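Formate dehydrogenase (Staphylococcus aureus, PDB 6TTB) probably oxidises formate to carbon dioxide, with NAD as the hydride acceptor, as a member of the D-isomer specific 2-hydroxyacid dehydrogenase family. Local coordinates at residues Arg104-Pro109 against Ser130-Gly135; His166-Ser169 against Trp174-Ser177. All blocks are in the same frame, centred on the assembly; numbering follows the deposited sequence.

Overall arrangement
The two contacts follow one another along the chain without nesting or crossing. Contact 1 comes first. It closes a loop through strand 113-116 and packs the last part of helix 102-106 against the turn that follows helix 126-131. These elements belong to the five-stranded parallel sheet domain, which begins near the modelled N terminus. The chain then runs through strand 135-138 and the long helix 144-160. Contact 2 follows. It closes the short loop of four residues between its segments and bridges helices 162-171 and 176-180, beside the second subunit. The two contacts lie on opposite sides of the chain's centre, with centres about 55 Å apart.

Contact 1 (Arg104-Pro109 against Ser130-Gly135); sequences RIEKAP and SEHNIG
His132 packs against Ile105 and Glu106, and Ile134 against Ile105, near the C-terminal part of helix 102-106 and just past helix 126-131. No hydrogen bond joins the segments. His132 CG lies anti to its own carbonyl carbon (chi1 -74°), which turns the imidazole to Ile105. The CG2 methyl of Ile105 sits over one face of the ring, 3.7 Å from the centroid of the His132 ring and 16° off its normal. This is a CH-pi contact, displaced toward the CG and ND1 part of the rim. Glu106 CG comes obliquely to the other end of the imidazole, 3.4 Å from His132 NE2. The Glu106 carboxylate plane is turned 49° from the ring. His132 ND1 bonds back to Ala128 O, which helps fix the ring's rotation. Asn133 then takes a positive phi and ends the helix in a Schellman motif. This turn brings Ile134 back toward the other helix. Ile134 CD1 lies 3.8 Å from Ile105 CG2. Ile134 also packs on Leu111 and Ala129, while Ile105 reaches Ala128 and Ala129. The contact therefore rests on dispersion and CH-pi packing, with the two isoleucines on the buried side and His132 and Glu106 toward solvent.

Contact 2 (His166-Ser169 against Trp174-Ser177); sequences HRQS and WNLS
Gln168 and Trp174 make the closest backbone approach, with CA atoms 6.0 Å apart. Segment 166-169 is helical, within helix 162-171. Residues 174 and 175 are extended and lead into helix 176-180. Asn175 is the N-cap of that helix: its OD1 accepts from Ser177 N at 3.2 Å, with the donor well above the carbonyl plane. The side chain of Gln168 spans the gap between the segments. Its CG is anti to its own carbonyl carbon (chi1 -83°), and the chain beyond is extended, which carries the amide to the backbone of Asn175. Both ends of the amide are used. Gln168 OE1 accepts from Asn175 N at 2.9 Å, with the donor 49° out of the carbonyl plane. Gln168 NE2 donates a hydrogen bond to Asn175 O at 2.6 Å, and this bond bends to 147° at the hydrogen. The amide also lies alongside Asn175 CB, 3.7 Å from Gln168 NE2. A weak bond links Gln168 NE2 to Glu164 OE1 one turn back. Nearby, Arg167 makes salt bridges to Glu164 and Glu173. The second subunit covers this region: Gln168 and Trp174 pack on its Val323, and its Trp302 meets the Trp174 indole edge-to-face. The buried amide of Gln168 thus pairs with both backbone polar groups of Asn175. This holds the N-cap residue beside helix 162-171, at the subunit interface.

Contact 1 (Arg104-Pro109 against Ser130-Gly135)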
loop_
_atom_site.group_PDB
_atom_site.type_symbol
_atom_site.label_atom_id
_atom_site.label_comp_id
_atom_site.label_asym_id
_atom_site.label_seq_id
_atom_site.Cartn_x
_atom_site.Cartn_y
_atom_site.Cartn_z
ATOM N N ARG A 104 5.208 -36.415 15.608
ATOM C CA ARG A 104 6.322 -36.603 14.682
ATOM C C ARG A 104 7.687 -36.640 15.403
ATOM O O ARG A 104 8.604 -37.290 14.946
ATOM C CB ARG A 104 6.298 -35.522 13.612
ATOM C CG ARG A 104 5.982 -36.014 12.218
ATOM C CD ARG A 104 5.447 -34.765 11.576
ATOM N NE ARG A 104 5.208 -34.891 10.163
ATOM C CZ ARG A 104 4.023 -34.686 9.601
ATOM N NH1 ARG A 104 3.007 -34.367 10.371
ATOM N NH2 ARG A 104 3.849 -34.868 8.292
ATOM N N ILE A 105 7.831 -35.908 16.506
ATOM C CA ILE A 105 9.122 -35.761 17.156
ATOM C C ILE A 105 9.516 -37.088 17.778
ATOM O O ILE A 105 10.674 -37.503 17.668
ATOM C CB ILE A 105 9.071 -34.660 18.226
ATOM C CG1 ILE A 105 9.406 -33.275 17.637
ATOM C CG2 ILE A 105 9.982 -35.024 19.416
ATOM C CD1 ILE A 105 8.982 -32.133 18.534
ATOM N N GLU A 106 8.518 -37.740 18.397
ATOM C CA GLU A 106 8.689 -38.991 19.103
ATOM C C GLU A 106 9.170 -40.075 18.167
ATOM O O GLU A 106 9.946 -40.905 18.587
ATOM C CB GLU A 106 7.418 -39.357 19.837
ATOM C CG GLU A 106 7.439 -38.748 21.211
ATOM C CD GLU A 106 6.072 -38.581 21.816
ATOM O OE1 GLU A 106 5.088 -39.128 21.172
ATOM O OE2 GLU A 106 5.973 -37.915 22.967
ATOM N N LYS A 107 8.733 -40.005 16.905
ATOM C CA LYS A 107 9.172 -40.853 15.797
ATOM C C LYS A 107 10.599 -40.527 15.313
ATOM O O LYS A 107 11.136 -41.261 14.488
ATOM C CB LYS A 107 8.231 -40.683 14.599
ATOM C CG LYS A 107 7.380 -41.896 14.237
ATOM C CD LYS A 107 5.934 -41.832 14.747
ATOM C CE LYS A 107 4.888 -42.383 13.784
ATOM N NZ LYS A 107 4.463 -41.379 12.764
ATOM N N ALA A 108 11.197 -39.415 15.775
ATOM C CA ALA A 108 12.484 -39.001 15.212
ATOM C C ALA A 108 13.602 -39.093 16.263
ATOM O O ALA A 108 14.173 -38.096 16.706
ATOM C CB ALA A 108 12.390 -37.631 14.615
ATOM N N PRO A 109 14.076 -40.313 16.552
ATOM C CA PRO A 109 15.139 -40.513 17.508
ATOM C C PRO A 109 16.486 -40.003 17.044
ATOM O O PRO A 109 17.497 -40.164 17.735
ATOM C CB PRO A 109 15.188 -42.067 17.579
ATOM C CG PRO A 109 14.736 -42.545 16.218
ATOM C CD PRO A 109 13.632 -41.568 15.924
ATOM N N SER A 130 11.826 -29.463 23.353
ATOM C CA SER A 130 12.563 -29.328 24.601
ATOM C C SER A 130 12.803 -30.681 25.315
ATOM O O SER A 130 13.918 -30.970 25.758
ATOM C CB SER A 130 11.955 -28.372 25.485
ATOM O OG SER A 130 12.919 -28.075 26.456
ATOM N N GLU A 131 11.746 -31.478 25.451
ATOM C CA GLU A 131 11.766 -32.659 26.291
ATOM C C GLU A 131 12.640 -33.754 25.665
ATOM O O GLU A 131 13.134 -34.613 26.372
ATOM C CB GLU A 131 10.354 -33.197 26.477
ATOM C CG GLU A 131 9.378 -32.225 27.124
ATOM C CD GLU A 131 7.932 -32.761 27.105
ATOM O OE1 GLU A 131 7.066 -32.236 27.924
ATOM O OE2 GLU A 131 7.658 -33.769 26.307
ATOM N N HIS A 132 12.796 -33.726 24.330
ATOM C CA HIS A 132 13.601 -34.690 23.579
ATOM C C HIS A 132 14.980 -34.102 23.305
ATOM O O HIS A 132 15.781 -34.682 22.584
ATOM C CB HIS A 132 12.888 -35.023 22.251
ATOM C CG HIS A 132 11.711 -35.902 22.455
ATOM N ND1 HIS A 132 10.552 -35.446 23.043
ATOM C CD2 HIS A 132 11.563 -37.240 22.317
ATOM C CE1 HIS A 132 9.712 -36.447 23.185
ATOM N NE2 HIS A 132 10.296 -37.558 22.719
ATOM N N ASN A 133 15.186 -32.872 23.756
ATOM C CA ASN A 133 16.486 -32.255 23.658
ATOM C C ASN A 133 16.906 -32.045 22.182
ATOM O O ASN A 133 18.075 -32.144 21.839
ATOM C CB ASN A 133 17.463 -32.897 24.647
ATOM C CG ASN A 133 18.630 -31.995 24.909
ATOM O OD1 ASN A 133 19.710 -32.458 25.097
ATOM N ND2 ASN A 133 18.452 -30.704 24.748
ATOM N N ILE A 134 15.934 -31.689 21.352
ATOM C CA ILE A 134 16.122 -31.109 20.028
ATOM C C ILE A 134 16.283 -29.588 20.169
ATOM O O ILE A 134 15.523 -28.961 20.876
ATOM C CB ILE A 134 14.856 -31.419 19.219
ATOM C CG1 ILE A 134 14.728 -32.878 18.841
ATOM C CG2 ILE A 134 14.660 -30.500 18.015
ATOM C CD1 ILE A 134 13.288 -33.262 18.748
ATOM N N GLY A 135 17.233 -29.001 19.421
ATOM C CA GLY A 135 17.429 -27.563 19.390
ATOM C C GLY A 135 16.584 -26.944 18.292
ATOM O O GLY A 135 16.361 -27.573 17.263
#

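Contact 2 (His166-Ser169 against Trp174-Ser177)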
loop_
_atom_site.group_PDB
_atom_site.type_symbol
_atom_site.label_atom_id
_atom_site.label_comp_id
_atom_site.label_asym_id
_atom_site.label_seq_id
_atom_site.Cartn_x
_atom_site.Cartn_y
_atom_site.Cartn_z
ATOM N N HIS A 166 -8.065 0.020 -7.835
ATOM C CA HIS A 166 -7.505 -0.902 -8.839
ATOM C C HIS A 166 -8.619 -1.751 -9.484
ATOM O O HIS A 166 -8.546 -2.113 -10.674
ATOM C CB HIS A 166 -6.380 -1.760 -8.236
ATOM C CG HIS A 166 -5.725 -2.688 -9.205
ATOM N ND1 HIS A 166 -4.843 -2.250 -10.162
ATOM C CD2 HIS A 166 -5.716 -4.036 -9.298
ATOM C CE1 HIS A 166 -4.439 -3.263 -10.903
ATOM N NE2 HIS A 166 -4.996 -4.360 -10.423
ATOM N N ARG A 167 -9.640 -2.086 -8.691
ATOM C CA ARG A 167 -10.740 -2.875 -9.202
ATOM C C ARG A 167 -11.376 -2.100 -10.354
ATOM O O ARG A 167 -11.388 -2.542 -11.500
ATOM C CB ARG A 167 -11.758 -2.983 -8.071
ATOM C CG ARG A 167 -12.673 -4.180 -8.132
ATOM C CD ARG A 167 -13.936 -3.768 -7.378
ATOM N NE ARG A 167 -14.844 -3.541 -8.465
ATOM C CZ ARG A 167 -15.392 -2.393 -8.753
ATOM N NH1 ARG A 167 -15.209 -1.350 -7.943
ATOM N NH2 ARG A 167 -16.157 -2.297 -9.831
ATOM N N GLN A 168 -11.834 -0.892 -10.032
ATOM C CA GLN A 168 -12.383 0.019 -11.005
ATOM C C GLN A 168 -11.443 0.114 -12.193
ATOM O O GLN A 168 -11.909 0.031 -13.322
ATOM C CB GLN A 168 -12.627 1.405 -10.391
ATOM C CG GLN A 168 -13.935 1.597 -9.609
ATOM C CD GLN A 168 -14.091 3.074 -9.332
ATOM O OE1 GLN A 168 -13.602 3.894 -10.086
ATOM N NE2 GLN A 168 -14.696 3.443 -8.209
ATOM N N SER A 169 -10.133 0.352 -11.963
ATOM C CA SER A 169 -9.206 0.395 -13.105
ATOM C C SER A 169 -9.416 -0.851 -13.966
ATOM O O SER A 169 -9.889 -0.782 -15.117
ATOM C CB SER A 169 -7.767 0.497 -12.667
ATOM O OG SER A 169 -6.833 0.216 -13.745
ATOM N N TRP A 174 -14.970 3.850 -13.752
ATOM C CA TRP A 174 -14.473 5.159 -13.394
ATOM C C TRP A 174 -15.511 5.926 -12.570
ATOM O O TRP A 174 -16.309 6.663 -13.107
ATOM C CB TRP A 174 -13.973 5.940 -14.623
ATOM C CG TRP A 174 -13.227 7.207 -14.268
ATOM C CD1 TRP A 174 -13.785 8.399 -13.892
ATOM C CD2 TRP A 174 -11.794 7.429 -14.281
ATOM N NE1 TRP A 174 -12.808 9.325 -13.654
ATOM C CE2 TRP A 174 -11.583 8.779 -13.939
ATOM C CE3 TRP A 174 -10.683 6.659 -14.630
ATOM C CZ2 TRP A 174 -10.315 9.342 -13.863
ATOM C CZ3 TRP A 174 -9.433 7.227 -14.586
ATOM C CH2 TRP A 174 -9.253 8.538 -14.161
ATOM N N ASN A 175 -15.438 5.789 -11.239
ATOM C CA ASN A 175 -16.516 6.177 -10.350
ATOM C C ASN A 175 -15.906 6.673 -9.069
ATOM O O ASN A 175 -15.582 5.895 -8.194
ATOM C CB ASN A 175 -17.471 5.033 -10.016
ATOM C CG ASN A 175 -18.503 5.467 -8.998
ATOM O OD1 ASN A 175 -18.674 6.669 -8.751
ATOM N ND2 ASN A 175 -19.172 4.509 -8.361
ATOM N N LEU A 176 -15.824 7.979 -8.947
ATOM C CA LEU A 176 -15.027 8.574 -7.903
ATOM C C LEU A 176 -15.806 8.631 -6.588
ATOM O O LEU A 176 -15.236 8.833 -5.537
ATOM C CB LEU A 176 -14.562 9.944 -8.393
ATOM C CG LEU A 176 -13.164 9.916 -9.019
ATOM C CD1 LEU A 176 -12.927 8.619 -9.774
ATOM C CD2 LEU A 176 -12.920 11.109 -9.918
ATOM N N SER A 177 -17.116 8.493 -6.650
ATOM C CA SER A 177 -17.876 8.531 -5.408
ATOM C C SER A 177 -17.508 7.320 -4.588
ATOM O O SER A 177 -17.301 7.428 -3.382
ATOM C CB SER A 177 -19.352 8.592 -5.646
ATOM O OG SER A 177 -19.684 9.906 -6.095
#